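Local coordinates for protein glutathione S-transferase (Natrialba magadii ATCC 43099, PDB 6GZF) that probably catalyses glutathione transfer chemistry as a Xi-class glutathione transferase, a class also known as glutathionyl-hydroquinone reductases, at residues Ser61-Trp66 against Thr294-Thr299; Val87-Arg92 against Pro101-Cys106; Asp115-Leu120 against Cys130-Pro135; Phe250-His255 against Arg312-Asp317. All coordinates share one frame; numbering follows the deposited sequence.

Contact 1: residues Ser61-Trp66 against Thr294-Thr299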
loop_
_atom_site.group_PDB
_atom_site.type_symbol
_atom_site.label_atom_id
_atom_site.label_comp_id
_atom_site.label_asym_id
_atom_site.label_seq_id
_atom_site.Cartn_x
_atom_site.Cartn_y
_atom_site.Cartn_z
ATOM N N SER A 61 18.604 -8.775 12.853
ATOM C CA SER A 61 18.176 -8.806 11.464
ATOM C C SER A 61 18.254 -7.379 10.944
ATOM O O SER A 61 17.941 -6.437 11.671
ATOM C CB SER A 61 16.757 -9.360 11.330
ATOM O OG SER A 61 16.251 -9.165 10.019
ATOM N N TYR A 62 18.683 -7.209 9.698
ATOM C CA TYR A 62 18.771 -5.875 9.117
ATOM C C TYR A 62 17.384 -5.304 8.840
ATOM O O TYR A 62 17.227 -4.099 8.648
ATOM C CB TYR A 62 19.593 -5.896 7.826
ATOM C CG TYR A 62 21.087 -5.822 8.040
ATOM C CD1 TYR A 62 21.667 -4.719 8.653
ATOM C CD2 TYR A 62 21.921 -6.845 7.608
ATOM C CE1 TYR A 62 23.033 -4.644 8.844
ATOM C CE2 TYR A 62 23.289 -6.778 7.794
ATOM C CZ TYR A 62 23.840 -5.676 8.412
ATOM O OH TYR A 62 25.202 -5.605 8.599
ATOM N N ALA A 63 16.380 -6.175 8.830
ATOM C CA ALA A 63 15.020 -5.777 8.489
ATOM C C ALA A 63 14.245 -5.268 9.700
ATOM O O ALA A 63 13.343 -4.440 9.569
ATOM C CB ALA A 63 14.287 -6.940 7.854
ATOM N N CYS A 64 14.594 -5.769 10.879
ATOM C CA CYS A 64 13.894 -5.395 12.103
ATOM C C CYS A 64 14.345 -4.027 12.609
ATOM O O CYS A 64 15.533 -3.809 12.844
ATOM C CB CYS A 64 14.112 -6.455 13.184
ATOM S SG CYS A 64 13.019 -6.308 14.610
ATOM N N PRO A 65 13.390 -3.099 12.785
ATOM C CA PRO A 65 13.686 -1.736 13.241
ATOM C C PRO A 65 14.074 -1.695 14.714
ATOM O O PRO A 65 14.689 -0.730 15.167
ATOM C CB PRO A 65 12.369 -0.999 13.002
ATOM C CG PRO A 65 11.333 -2.052 13.167
ATOM C CD PRO A 65 11.945 -3.313 12.602
ATOM N N TRP A 66 13.710 -2.737 15.451
ATOM C CA TRP A 66 14.060 -2.835 16.860
ATOM C C TRP A 66 15.515 -3.265 16.995
ATOM O O TRP A 66 16.273 -2.696 17.781
ATOM C CB TRP A 66 13.122 -3.808 17.573
ATOM C CG TRP A 66 11.686 -3.504 17.286
ATOM C CD1 TRP A 66 10.901 -4.081 16.330
ATOM C CD2 TRP A 66 10.872 -2.520 17.934
ATOM N NE1 TRP A 66 9.644 -3.527 16.354
ATOM C CE2 TRP A 66 9.600 -2.566 17.329
ATOM C CE3 TRP A 66 11.093 -1.611 18.972
ATOM C CZ2 TRP A 66 8.555 -1.735 17.726
ATOM C CZ3 TRP A 66 10.052 -0.789 19.367
ATOM C CH2 TRP A 66 8.799 -0.858 18.747
ATOM N N THR A 294 12.886 -4.883 2.551
ATOM C CA THR A 294 11.815 -5.138 1.593
ATOM C C THR A 294 11.533 -6.629 1.431
ATOM O O THR A 294 10.385 -7.035 1.261
ATOM C CB THR A 294 12.137 -4.539 0.212
ATOM O OG1 THR A 294 13.407 -5.027 -0.241
ATOM C CG2 THR A 294 12.181 -3.022 0.286
ATOM N N GLU A 295 12.582 -7.444 1.485
ATOM C CA GLU A 295 12.424 -8.884 1.315
ATOM C C GLU A 295 11.665 -9.500 2.484
ATOM O O GLU A 295 10.826 -10.382 2.297
ATOM C CB GLU A 295 13.786 -9.568 1.164
ATOM C CG GLU A 295 13.687 -11.065 0.894
ATOM C CD GLU A 295 15.033 -11.759 0.887
ATOM O OE1 GLU A 295 16.064 -11.058 0.831
ATOM O OE2 GLU A 295 15.055 -13.008 0.937
ATOM N N HIS A 296 11.966 -9.032 3.689
ATOM C CA HIS A 296 11.321 -9.558 4.885
ATOM C C HIS A 296 9.833 -9.234 4.913
ATOM O O HIS A 296 8.996 -10.128 4.929
ATOM C CB HIS A 296 11.996 -9.010 6.143
ATOM C CG HIS A 296 11.308 -9.395 7.416
ATOM N ND1 HIS A 296 11.476 -10.624 8.016
ATOM C CD2 HIS A 296 10.450 -8.705 8.208
ATOM C CE1 HIS A 296 10.752 -10.678 9.117
ATOM N NE2 HIS A 296 10.118 -9.527 9.258
ATOM N N TYR A 297 9.503 -7.950 4.906
ATOM C CA TYR A 297 8.122 -7.534 5.113
ATOM C C TYR A 297 7.171 -7.973 4.001
ATOM O O TYR A 297 5.988 -8.191 4.251
ATOM C CB TYR A 297 8.059 -6.018 5.283
ATOM C CG TYR A 297 8.562 -5.557 6.629
ATOM C CD1 TYR A 297 9.922 -5.427 6.875
ATOM C CD2 TYR A 297 7.679 -5.266 7.660
ATOM C CE1 TYR A 297 10.388 -5.014 8.106
ATOM C CE2 TYR A 297 8.135 -4.851 8.894
ATOM C CZ TYR A 297 9.490 -4.727 9.111
ATOM O OH TYR A 297 9.951 -4.315 10.340
ATOM N N TYR A 298 7.682 -8.118 2.784
ATOM C CA TYR A 298 6.817 -8.443 1.653
ATOM C C TYR A 298 6.683 -9.944 1.379
ATOM O O TYR A 298 5.755 -10.359 0.688
ATOM C CB TYR A 298 7.308 -7.732 0.387
ATOM C CG TYR A 298 6.956 -6.259 0.340
ATOM C CD1 TYR A 298 5.660 -5.845 0.053
ATOM C CD2 TYR A 298 7.917 -5.284 0.573
ATOM C CE1 TYR A 298 5.331 -4.503 0.009
ATOM C CE2 TYR A 298 7.597 -3.939 0.530
ATOM C CZ TYR A 298 6.303 -3.554 0.247
ATOM O OH TYR A 298 5.978 -2.218 0.203
ATOM N N THR A 299 7.590 -10.756 1.916
ATOM C CA THR A 299 7.557 -12.196 1.640
ATOM C C THR A 299 7.429 -13.077 2.887
ATOM O O THR A 299 7.296 -14.294 2.771
ATOM C CB THR A 299 8.817 -12.650 0.869
ATOM O OG1 THR A 299 9.940 -12.689 1.758
ATOM C CG2 THR A 299 9.113 -11.714 -0.292
#
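Y297 meets the loop of the predicted nucleophile with the rim of its ring: CE1 of Y297 lies 3.3 Å from O of A63, which sits at the ring edge and in its plane. The setting is the interdomain cleft of the glutathione transferase fold. Here the thioredoxin-like domain presents C64 just ahead of helix 65-77, and the helical C-terminal domain supplies helix 290-299. Y297 leaves that helix with CG anti to the carbonyl carbon (chi1 -74°), and its ring carries the hydroxyl across to P65, where OH of Y297 comes 3.2 Å from CD of P65. Toward O of A63 the hydroxyl can make at most a weak hydrogen bond; its stronger partner is the hydroxyl of Y196, a predicted proton donor or acceptor. Y297 is itself predicted to tune C64, yet OH of Y297 is 5.6 Å from SG of C64, too far for a direct bond in this state.

Beside it, CB of H296 packs 3.5 Å from CB of A63. The imidazole lays CD2 over one face of the Y297 ring, 3.5 Å above the plane and toward its rim, while ND1 is held by O of P90 and its ring meets that of W97, the two planes about 15° apart. On the loop side the backbone is fixed by an ST turn, in which N of A63 donates to OG of S61 over 3.2 Å at 158°.

Contact 2: residues Val87-Arg92 against Pro101-Cys106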
loop_
_atom_site.group_PDB
_atom_site.type_symbol
_atom_site.label_atom_id
_atom_site.label_comp_id
_atom_site.label_asym_id
_atom_site.label_seq_id
_atom_site.Cartn_x
_atom_site.Cartn_y
_atom_site.Cartn_z
ATOM N N VAL A 87 24.196 -11.784 11.758
ATOM C CA VAL A 87 23.008 -11.345 11.035
ATOM C C VAL A 87 22.182 -12.527 10.548
ATOM O O VAL A 87 22.654 -13.343 9.757
ATOM C CB VAL A 87 23.375 -10.463 9.832
ATOM C CG1 VAL A 87 22.117 -9.995 9.125
ATOM C CG2 VAL A 87 24.209 -9.274 10.285
ATOM N N VAL A 88 20.942 -12.608 11.020
ATOM C CA VAL A 88 20.055 -13.706 10.661
ATOM C C VAL A 88 19.414 -13.494 9.293
ATOM O O VAL A 88 19.416 -12.386 8.756
ATOM C CB VAL A 88 18.944 -13.895 11.712
ATOM C CG1 VAL A 88 19.549 -14.128 13.087
ATOM C CG2 VAL A 88 18.033 -12.685 11.736
ATOM N N ASP A 89 18.869 -14.572 8.739
ATOM C CA ASP A 89 18.188 -14.543 7.448
ATOM C C ASP A 89 16.964 -13.628 7.506
ATOM O O ASP A 89 16.089 -13.815 8.352
ATOM C CB ASP A 89 17.784 -15.968 7.045
ATOM C CG ASP A 89 17.376 -16.090 5.583
ATOM O OD1 ASP A 89 17.056 -15.068 4.943
ATOM O OD2 ASP A 89 17.368 -17.229 5.071
ATOM N N PRO A 90 16.906 -12.626 6.611
ATOM C CA PRO A 90 15.741 -11.740 6.507
ATOM C C PRO A 90 14.456 -12.501 6.195
ATOM O O PRO A 90 13.376 -12.053 6.579
ATOM C CB PRO A 90 16.117 -10.794 5.357
ATOM C CG PRO A 90 17.219 -11.489 4.623
ATOM C CD PRO A 90 17.971 -12.230 5.677
ATOM N N TYR A 91 14.571 -13.633 5.507
ATOM C CA TYR A 91 13.416 -14.491 5.272
ATOM C C TYR A 91 13.294 -15.516 6.392
ATOM O O TYR A 91 14.287 -16.107 6.815
ATOM C CB TYR A 91 13.514 -15.200 3.918
ATOM C CG TYR A 91 12.355 -16.140 3.649
ATOM C CD1 TYR A 91 11.185 -15.677 3.062
ATOM C CD2 TYR A 91 12.431 -17.487 3.984
ATOM C CE1 TYR A 91 10.121 -16.530 2.819
ATOM C CE2 TYR A 91 11.373 -18.345 3.746
ATOM C CZ TYR A 91 10.222 -17.861 3.162
ATOM O OH TYR A 91 9.168 -18.713 2.922
ATOM N N ARG A 92 12.071 -15.724 6.865
ATOM C CA ARG A 92 11.816 -16.712 7.905
ATOM C C ARG A 92 10.452 -17.362 7.716
ATOM O O ARG A 92 9.554 -16.780 7.106
ATOM C CB ARG A 92 11.904 -16.070 9.289
ATOM C CG ARG A 92 10.881 -14.976 9.531
ATOM C CD ARG A 92 10.656 -14.773 11.016
ATOM N NE ARG A 92 9.944 -13.533 11.305
ATOM C CZ ARG A 92 9.817 -13.021 12.524
ATOM N NH1 ARG A 92 10.357 -13.645 13.562
ATOM N NH2 ARG A 92 9.154 -11.887 12.705
ATOM N N PRO A 101 24.184 -18.300 6.125
ATOM C CA PRO A 101 25.449 -17.580 5.928
ATOM C C PRO A 101 25.793 -17.307 4.465
ATOM O O PRO A 101 26.426 -16.293 4.174
ATOM C CB PRO A 101 26.486 -18.518 6.557
ATOM C CG PRO A 101 25.861 -19.871 6.496
ATOM C CD PRO A 101 24.395 -19.636 6.710
ATOM N N GLU A 102 25.384 -18.194 3.563
ATOM C CA GLU A 102 25.694 -18.020 2.147
ATOM C C GLU A 102 24.921 -16.849 1.544
ATOM O O GLU A 102 25.351 -16.252 0.556
ATOM C CB GLU A 102 25.397 -19.304 1.366
ATOM C CG GLU A 102 23.938 -19.731 1.377
ATOM C CD GLU A 102 23.643 -20.778 2.432
ATOM O OE1 GLU A 102 24.341 -20.794 3.468
ATOM O OE2 GLU A 102 22.714 -21.587 2.224
ATOM N N LYS A 103 23.784 -16.523 2.150
ATOM C CA LYS A 103 22.936 -15.442 1.660
ATOM C C LYS A 103 23.593 -14.083 1.892
ATOM O O LYS A 103 24.240 -13.864 2.916
ATOM C CB LYS A 103 21.564 -15.496 2.334
ATOM C CG LYS A 103 20.504 -14.629 1.677
ATOM C CD LYS A 103 19.123 -14.962 2.216
ATOM C CE LYS A 103 18.047 -14.140 1.529
ATOM N NZ LYS A 103 16.683 -14.520 1.991
ATOM N N GLU A 104 23.424 -13.179 0.930
ATOM C CA GLU A 104 24.051 -11.861 0.977
ATOM C C GLU A 104 23.613 -11.050 2.194
ATOM O O GLU A 104 22.421 -10.844 2.420
ATOM C CB GLU A 104 23.736 -11.083 -0.303
ATOM C CG GLU A 104 24.205 -9.637 -0.292
ATOM C CD GLU A 104 25.713 -9.511 -0.209
ATOM O OE1 GLU A 104 26.413 -10.327 -0.844
ATOM O OE2 GLU A 104 26.197 -8.594 0.487
ATOM N N GLY A 105 24.589 -10.594 2.974
ATOM C CA GLY A 105 24.319 -9.771 4.139
ATOM C C GLY A 105 24.159 -10.574 5.416
ATOM O O GLY A 105 24.182 -10.021 6.515
ATOM N N CYS A 106 24.002 -11.885 5.270
ATOM C CA CYS A 106 23.791 -12.763 6.414
ATOM C C CYS A 106 25.074 -13.481 6.811
ATOM O O CYS A 106 25.974 -13.664 5.992
ATOM C CB CYS A 106 22.702 -13.788 6.104
ATOM S SG CYS A 106 21.287 -13.113 5.221
#
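K103 stretches its side chain out fully to reach D89, with CG anti to the backbone N (chi1 -167°) and every later bond extended. The two side chains cross at about a right angle, and NZ of K103 lands 3.0 Å from OD1 of D89 on the syn lone pair, a hydrogen-bonded salt bridge. OD1 takes a second donor: N of Y91 approaches it at 2.9 Å from above the carboxylate plane, 54° out of it, closing an Asx turn. The other oxygen, OD2, is gripped by T100 OG1 and Q98 NE2, so the flat group is held at both ends. K103 is shared too, since NZ forms a salt bridge with E295 of helix 290-299. An alanine in place of D89 would probably leave N of Y91 without this acceptor and K103 with one carboxylate fewer, its long chain freer to turn.

All this belongs to the long connection between strand 84-87 and helix 117-124 of the thioredoxin-like domain, where the chain doubles back on itself. A type II turn from K103 to C106 shapes the second arm, with G105 at the third position at a positive phi of 92°. O of G105 lies 3.3 Å from CG1 of V87. The P90 ring runs alongside K103 in the opposite direction, its CG 4.0 Å from NZ of K103. Next to it C106 turns SG anti to its own carbonyl carbon, and that sulfur rests 3.5 Å from CD of P90.

Contact 3: residues Asp115-Leu120 against Cys130-Pro135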
loop_
_atom_site.group_PDB
_atom_site.type_symbol
_atom_site.label_atom_id
_atom_site.label_comp_id
_atom_site.label_asym_id
_atom_site.label_seq_id
_atom_site.Cartn_x
_atom_site.Cartn_y
_atom_site.Cartn_z
ATOM N N ASP A 115 21.295 -23.566 13.648
ATOM C CA ASP A 115 20.507 -23.391 12.436
ATOM C C ASP A 115 19.478 -22.283 12.622
ATOM O O ASP A 115 19.265 -21.463 11.730
ATOM C CB ASP A 115 19.809 -24.697 12.051
ATOM C CG ASP A 115 20.787 -25.809 11.733
ATOM O OD1 ASP A 115 21.806 -25.535 11.064
ATOM O OD2 ASP A 115 20.535 -26.959 12.152
ATOM N N TYR A 116 18.850 -22.259 13.792
ATOM C CA TYR A 116 17.781 -21.307 14.063
ATOM C C TYR A 116 18.001 -20.568 15.378
ATOM O O TYR A 116 18.691 -21.057 16.272
ATOM C CB TYR A 116 16.432 -22.025 14.080
ATOM C CG TYR A 116 16.228 -22.936 12.892
ATOM C CD1 TYR A 116 15.906 -22.419 11.647
ATOM C CD2 TYR A 116 16.364 -24.313 13.014
ATOM C CE1 TYR A 116 15.724 -23.243 10.555
ATOM C CE2 TYR A 116 16.182 -25.147 11.927
ATOM C CZ TYR A 116 15.861 -24.606 10.700
ATOM O OH TYR A 116 15.677 -25.430 9.614
ATOM N N LEU A 117 17.400 -19.386 15.487
ATOM C CA LEU A 117 17.557 -18.545 16.669
ATOM C C LEU A 117 16.879 -19.153 17.892
ATOM O O LEU A 117 17.262 -18.867 19.028
ATOM C CB LEU A 117 16.991 -17.148 16.402
ATOM C CG LEU A 117 17.452 -16.024 17.331
ATOM C CD1 LEU A 117 18.895 -15.644 17.039
ATOM C CD2 LEU A 117 16.538 -14.813 17.209
ATOM N N ARG A 118 15.877 -19.992 17.658
ATOM C CA ARG A 118 15.126 -20.605 18.748
ATOM C C ARG A 118 15.989 -21.576 19.549
ATOM O O ARG A 118 15.728 -21.823 20.725
ATOM C CB ARG A 118 13.881 -21.315 18.212
ATOM C CG ARG A 118 14.132 -22.269 17.054
ATOM C CD ARG A 118 12.812 -22.719 16.444
ATOM N NE ARG A 118 12.979 -23.716 15.391
ATOM C CZ ARG A 118 12.953 -25.030 15.592
ATOM N NH1 ARG A 118 12.770 -25.512 16.814
ATOM N NH2 ARG A 118 13.111 -25.862 14.572
ATOM N N GLU A 119 17.022 -22.117 18.909
ATOM C CA GLU A 119 17.963 -23.001 19.587
ATOM C C GLU A 119 18.745 -22.242 20.654
ATOM O O GLU A 119 19.056 -22.784 21.715
ATOM C CB GLU A 119 18.926 -23.638 18.583
ATOM C CG GLU A 119 18.258 -24.535 17.557
ATOM C CD GLU A 119 19.234 -25.056 16.519
ATOM O OE1 GLU A 119 20.180 -25.778 16.901
ATOM O OE2 GLU A 119 19.056 -24.742 15.323
ATOM N N LEU A 120 19.057 -20.984 20.362
ATOM C CA LEU A 120 19.816 -20.142 21.279
ATOM C C LEU A 120 19.016 -19.819 22.538
ATOM O O LEU A 120 19.559 -19.819 23.643
ATOM C CB LEU A 120 20.245 -18.852 20.580
ATOM C CG LEU A 120 21.436 -18.992 19.632
ATOM C CD1 LEU A 120 21.508 -17.808 18.686
ATOM C CD2 LEU A 120 22.729 -19.132 20.421
ATOM N N CYS A 130 8.117 -17.869 25.254
ATOM C CA CYS A 130 8.310 -16.532 24.704
ATOM C C CYS A 130 8.228 -16.499 23.186
ATOM O O CYS A 130 7.941 -17.508 22.541
ATOM C CB CYS A 130 9.666 -15.977 25.139
ATOM S SG CYS A 130 11.074 -16.886 24.457
ATOM N N ARG A 131 8.485 -15.321 22.625
ATOM C CA ARG A 131 8.634 -15.158 21.187
ATOM C C ARG A 131 10.119 -15.131 20.840
ATOM O O ARG A 131 10.914 -14.495 21.534
ATOM C CB ARG A 131 7.955 -13.873 20.705
ATOM C CG ARG A 131 6.464 -13.784 20.997
ATOM C CD ARG A 131 5.632 -14.368 19.865
ATOM N NE ARG A 131 4.221 -14.010 19.989
ATOM C CZ ARG A 131 3.249 -14.518 19.238
ATOM N NH1 ARG A 131 3.529 -15.412 18.300
ATOM N NH2 ARG A 131 1.995 -14.130 19.425
ATOM N N VAL A 132 10.494 -15.831 19.776
ATOM C CA VAL A 132 11.876 -15.810 19.309
ATOM C C VAL A 132 12.079 -14.610 18.392
ATOM O O VAL A 132 11.729 -14.653 17.213
ATOM C CB VAL A 132 12.250 -17.109 18.568
ATOM C CG1 VAL A 132 13.709 -17.072 18.132
ATOM C CG2 VAL A 132 11.991 -18.312 19.457
ATOM N N THR A 133 12.648 -13.539 18.939
ATOM C CA THR A 133 12.788 -12.274 18.222
ATOM C C THR A 133 14.206 -11.711 18.292
ATOM O O THR A 133 15.058 -12.222 19.018
ATOM C CB THR A 133 11.829 -11.202 18.782
ATOM O OG1 THR A 133 12.133 -10.963 20.163
ATOM C CG2 THR A 133 10.383 -11.648 18.653
ATOM N N VAL A 134 14.428 -10.632 17.547
ATOM C CA VAL A 134 15.680 -9.890 17.570
ATOM C C VAL A 134 15.377 -8.479 18.075
ATOM O O VAL A 134 14.260 -7.991 17.903
ATOM C CB VAL A 134 16.339 -9.836 16.173
ATOM C CG1 VAL A 134 16.903 -11.199 15.797
ATOM C CG2 VAL A 134 15.345 -9.353 15.129
ATOM N N PRO A 135 16.363 -7.814 18.701
ATOM C CA PRO A 135 17.749 -8.237 18.932
ATOM C C PRO A 135 17.926 -9.111 20.167
ATOM O O PRO A 135 17.033 -9.194 21.011
ATOM C CB PRO A 135 18.480 -6.908 19.112
ATOM C CG PRO A 135 17.466 -6.045 19.781
ATOM C CD PRO A 135 16.125 -6.449 19.204
#
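L117 and V132 lie alongside each other, pointing opposite ways. V132 spreads its two methyls over the start of helix 117-124. CG1, anti to the backbone N (chi1 -178°), lies 3.7 Å from CB of L117, while CG2 lies 3.8 Å from CB of R118. CD2 of L117 keeps touch with CG1 of V132 and also comes 3.5 Å from O of T133 and 3.9 Å from CG1 of V134. The T133 carbonyl has its polar partner in the hydroxyl of Y121. R118 gives the contact only the root of its side chain, and its guanidinium makes a cation-pi contact with W16. An alanine in place of V132 would probably open a gap between the 130-135 segment and the helix start, where both methyls had packed.

R131 to V134 are predicted to bind glutathione, and the peptide bond from V134 to P135 is cis, as in the cis-proline loop of the thioredoxin fold. The contact thus backs that loop with the helix that precedes it. Beyond it, V134 and P135 pack on A67 of helix 65-77, P135 also touches L58 of strand 56-60, and L120 reaches Y59 of the same strand.

Contact 4: residues Phe250-His255 against Arg312-Asp317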
loop_
_atom_site.group_PDB
_atom_site.type_symbol
_atom_site.label_atom_id
_atom_site.label_comp_id
_atom_site.label_asym_id
_atom_site.label_seq_id
_atom_site.Cartn_x
_atom_site.Cartn_y
_atom_site.Cartn_z
ATOM N N PHE A 250 9.304 3.509 6.427
ATOM C CA PHE A 250 7.918 3.933 6.251
ATOM C C PHE A 250 7.470 3.949 4.790
ATOM O O PHE A 250 6.450 3.355 4.446
ATOM C CB PHE A 250 7.713 5.318 6.868
ATOM C CG PHE A 250 6.275 5.639 7.184
ATOM C CD1 PHE A 250 5.402 6.041 6.188
ATOM C CD2 PHE A 250 5.803 5.541 8.481
ATOM C CE1 PHE A 250 4.084 6.335 6.481
ATOM C CE2 PHE A 250 4.486 5.834 8.778
ATOM C CZ PHE A 250 3.626 6.230 7.777
ATOM N N ASP A 251 8.229 4.630 3.938
ATOM C CA ASP A 251 7.804 4.859 2.559
ATOM C C ASP A 251 8.033 3.662 1.639
ATOM O O ASP A 251 7.442 3.585 0.562
ATOM C CB ASP A 251 8.516 6.089 1.992
ATOM C CG ASP A 251 8.028 7.381 2.618
ATOM O OD1 ASP A 251 7.310 7.308 3.638
ATOM O OD2 ASP A 251 8.356 8.464 2.091
ATOM N N ASN A 252 8.882 2.731 2.058
ATOM C CA ASN A 252 9.142 1.536 1.262
ATOM C C ASN A 252 8.304 0.344 1.711
ATOM O O ASN A 252 8.063 -0.582 0.937
ATOM C CB ASN A 252 10.627 1.166 1.312
ATOM C CG ASN A 252 11.432 1.826 0.206
ATOM O OD1 ASN A 252 11.997 2.904 0.391
ATOM N ND2 ASN A 252 11.491 1.176 -0.951
ATOM N N VAL A 253 7.860 0.370 2.964
ATOM C CA VAL A 253 7.144 -0.766 3.537
ATOM C C VAL A 253 5.836 -0.377 4.226
ATOM O O VAL A 253 4.756 -0.763 3.778
ATOM C CB VAL A 253 8.024 -1.518 4.555
ATOM C CG1 VAL A 253 7.213 -2.582 5.273
ATOM C CG2 VAL A 253 9.231 -2.135 3.867
ATOM N N TYR A 254 5.943 0.384 5.311
ATOM C CA TYR A 254 4.800 0.697 6.168
ATOM C C TYR A 254 3.646 1.353 5.415
ATOM O O TYR A 254 2.478 1.051 5.662
ATOM C CB TYR A 254 5.243 1.607 7.316
ATOM C CG TYR A 254 6.214 0.961 8.280
ATOM C CD1 TYR A 254 6.244 -0.418 8.451
ATOM C CD2 TYR A 254 7.106 1.731 9.014
ATOM C CE1 TYR A 254 7.131 -1.009 9.331
ATOM C CE2 TYR A 254 7.996 1.148 9.895
ATOM C CZ TYR A 254 8.003 -0.221 10.050
ATOM O OH TYR A 254 8.889 -0.805 10.927
ATOM N N HIS A 255 3.987 2.247 4.493
ATOM C CA HIS A 255 3.002 3.008 3.733
ATOM C C HIS A 255 2.110 2.113 2.873
ATOM O O HIS A 255 0.897 2.315 2.804
ATOM C CB HIS A 255 3.717 4.039 2.857
ATOM C CG HIS A 255 2.796 4.993 2.162
ATOM N ND1 HIS A 255 1.998 4.622 1.103
ATOM C CD2 HIS A 255 2.555 6.308 2.371
ATOM C CE1 HIS A 255 1.303 5.665 0.689
ATOM N NE2 HIS A 255 1.622 6.703 1.444
ATOM N N ARG A 312 7.908 -2.318 -5.451
ATOM C CA ARG A 312 9.049 -1.532 -5.902
ATOM C C ARG A 312 9.347 -0.369 -4.962
ATOM O O ARG A 312 10.478 -0.203 -4.504
ATOM C CB ARG A 312 8.805 -1.013 -7.319
ATOM C CG ARG A 312 9.885 -0.084 -7.837
ATOM C CD ARG A 312 9.676 0.218 -9.309
ATOM N NE ARG A 312 10.733 1.064 -9.852
ATOM C CZ ARG A 312 10.898 1.312 -11.147
ATOM N NH1 ARG A 312 10.076 0.771 -12.037
ATOM N NH2 ARG A 312 11.886 2.097 -11.553
ATOM N N GLY A 313 8.330 0.438 -4.679
ATOM C CA GLY A 313 8.491 1.577 -3.797
ATOM C C GLY A 313 9.067 2.786 -4.507
ATOM O O GLY A 313 9.466 2.696 -5.668
ATOM N N PRO A 314 9.114 3.930 -3.810
ATOM C CA PRO A 314 9.598 5.198 -4.369
ATOM C C PRO A 314 11.103 5.201 -4.619
ATOM O O PRO A 314 11.829 4.400 -4.034
ATOM C CB PRO A 314 9.238 6.224 -3.285
ATOM C CG PRO A 314 8.236 5.544 -2.406
ATOM C CD PRO A 314 8.607 4.098 -2.440
ATOM N N ASP A 315 11.555 6.101 -5.487
ATOM C CA ASP A 315 12.979 6.306 -5.703
ATOM C C ASP A 315 13.475 7.363 -4.723
ATOM O O ASP A 315 13.515 8.551 -5.041
ATOM C CB ASP A 315 13.260 6.727 -7.147
ATOM C CG ASP A 315 14.708 6.517 -7.547
ATOM O OD1 ASP A 315 15.336 5.567 -7.034
ATOM O OD2 ASP A 315 15.217 7.300 -8.377
ATOM N N LEU A 316 13.839 6.920 -3.524
ATOM C CA LEU A 316 14.184 7.831 -2.439
ATOM C C LEU A 316 15.652 8.236 -2.458
ATOM O O LEU A 316 16.542 7.399 -2.309
ATOM C CB LEU A 316 13.843 7.196 -1.090
ATOM C CG LEU A 316 12.359 7.176 -0.718
ATOM C CD1 LEU A 316 12.146 6.436 0.592
ATOM C CD2 LEU A 316 11.814 8.592 -0.632
ATOM N N ASP A 317 15.896 9.531 -2.635
ATOM C CA ASP A 317 17.250 10.061 -2.601
ATOM C C ASP A 317 17.623 10.458 -1.178
ATOM O O ASP A 317 17.526 11.627 -0.806
ATOM C CB ASP A 317 17.387 11.258 -3.543
ATOM C CG ASP A 317 18.833 11.606 -3.842
ATOM O OD1 ASP A 317 19.708 10.737 -3.647
ATOM O OD2 ASP A 317 19.093 12.748 -4.275
#
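Plain packing, with no hydrogen bond between the segments, sets D251 and N252 against P314 and L316 where the tail after helix 290-299 runs back over the short helix 250-254. The P314 ring lies on the helix backbone, its CD 3.3 Å from O of D251. L316 serves both helix residues with one methyl: CD1 of L316 is 3.9 Å from CB of D251 and 3.5 Å from OD1 of N252. N252 and L316 meet tip to tip, the amide oxygen facing the methyl. The other branch of the amide turns toward R312 and G313; ND2 of N252 stays 3.9 Å from O of R312, which is not a bond. G313, which has no side chain, faces this amide with its CA.

D251 turns its carboxylate to the backbone instead, OD1 accepting from N of I265 and OD2 from N of R266. This is the helical C-terminal domain of the glutathione transferase fold, and the helix here has a wider, pi-type turn, closed by N of H255 bonding O of F250 over 2.7 Å. Y254, predicted to lower the pKa of the predicted nucleophile C64, sits on that turn. The tail also faces the dimer partner: N of R312 bonds OH of Y207 of the second subunit, and N of G313 bonds OD1 of N261 of that subunit.

Overall arrangement
The four contacts illustrate how chemistry follows place in a two-domain fold. Contact 1 joins the domains, buried at the predicted active site and setting a tyrosine edge against a loop carbonyl with a weak polar approach. Contacts 2 and 3 both lie in the thioredoxin-like half, the first built on a shared carboxylate, the second aliphatic. Contact 4, farthest from the chain's centre, has no hydrogen bond between its segments, carbons resting against a carbonyl and an amide; its partly exposed tail borders the second subunit. Helix 290-299 ties three of them together: E295 and H296 reach contact 2, and Y298 bonds O of N252 in contact 4. Contact 3 meets contact 1 through V134 packing on C64.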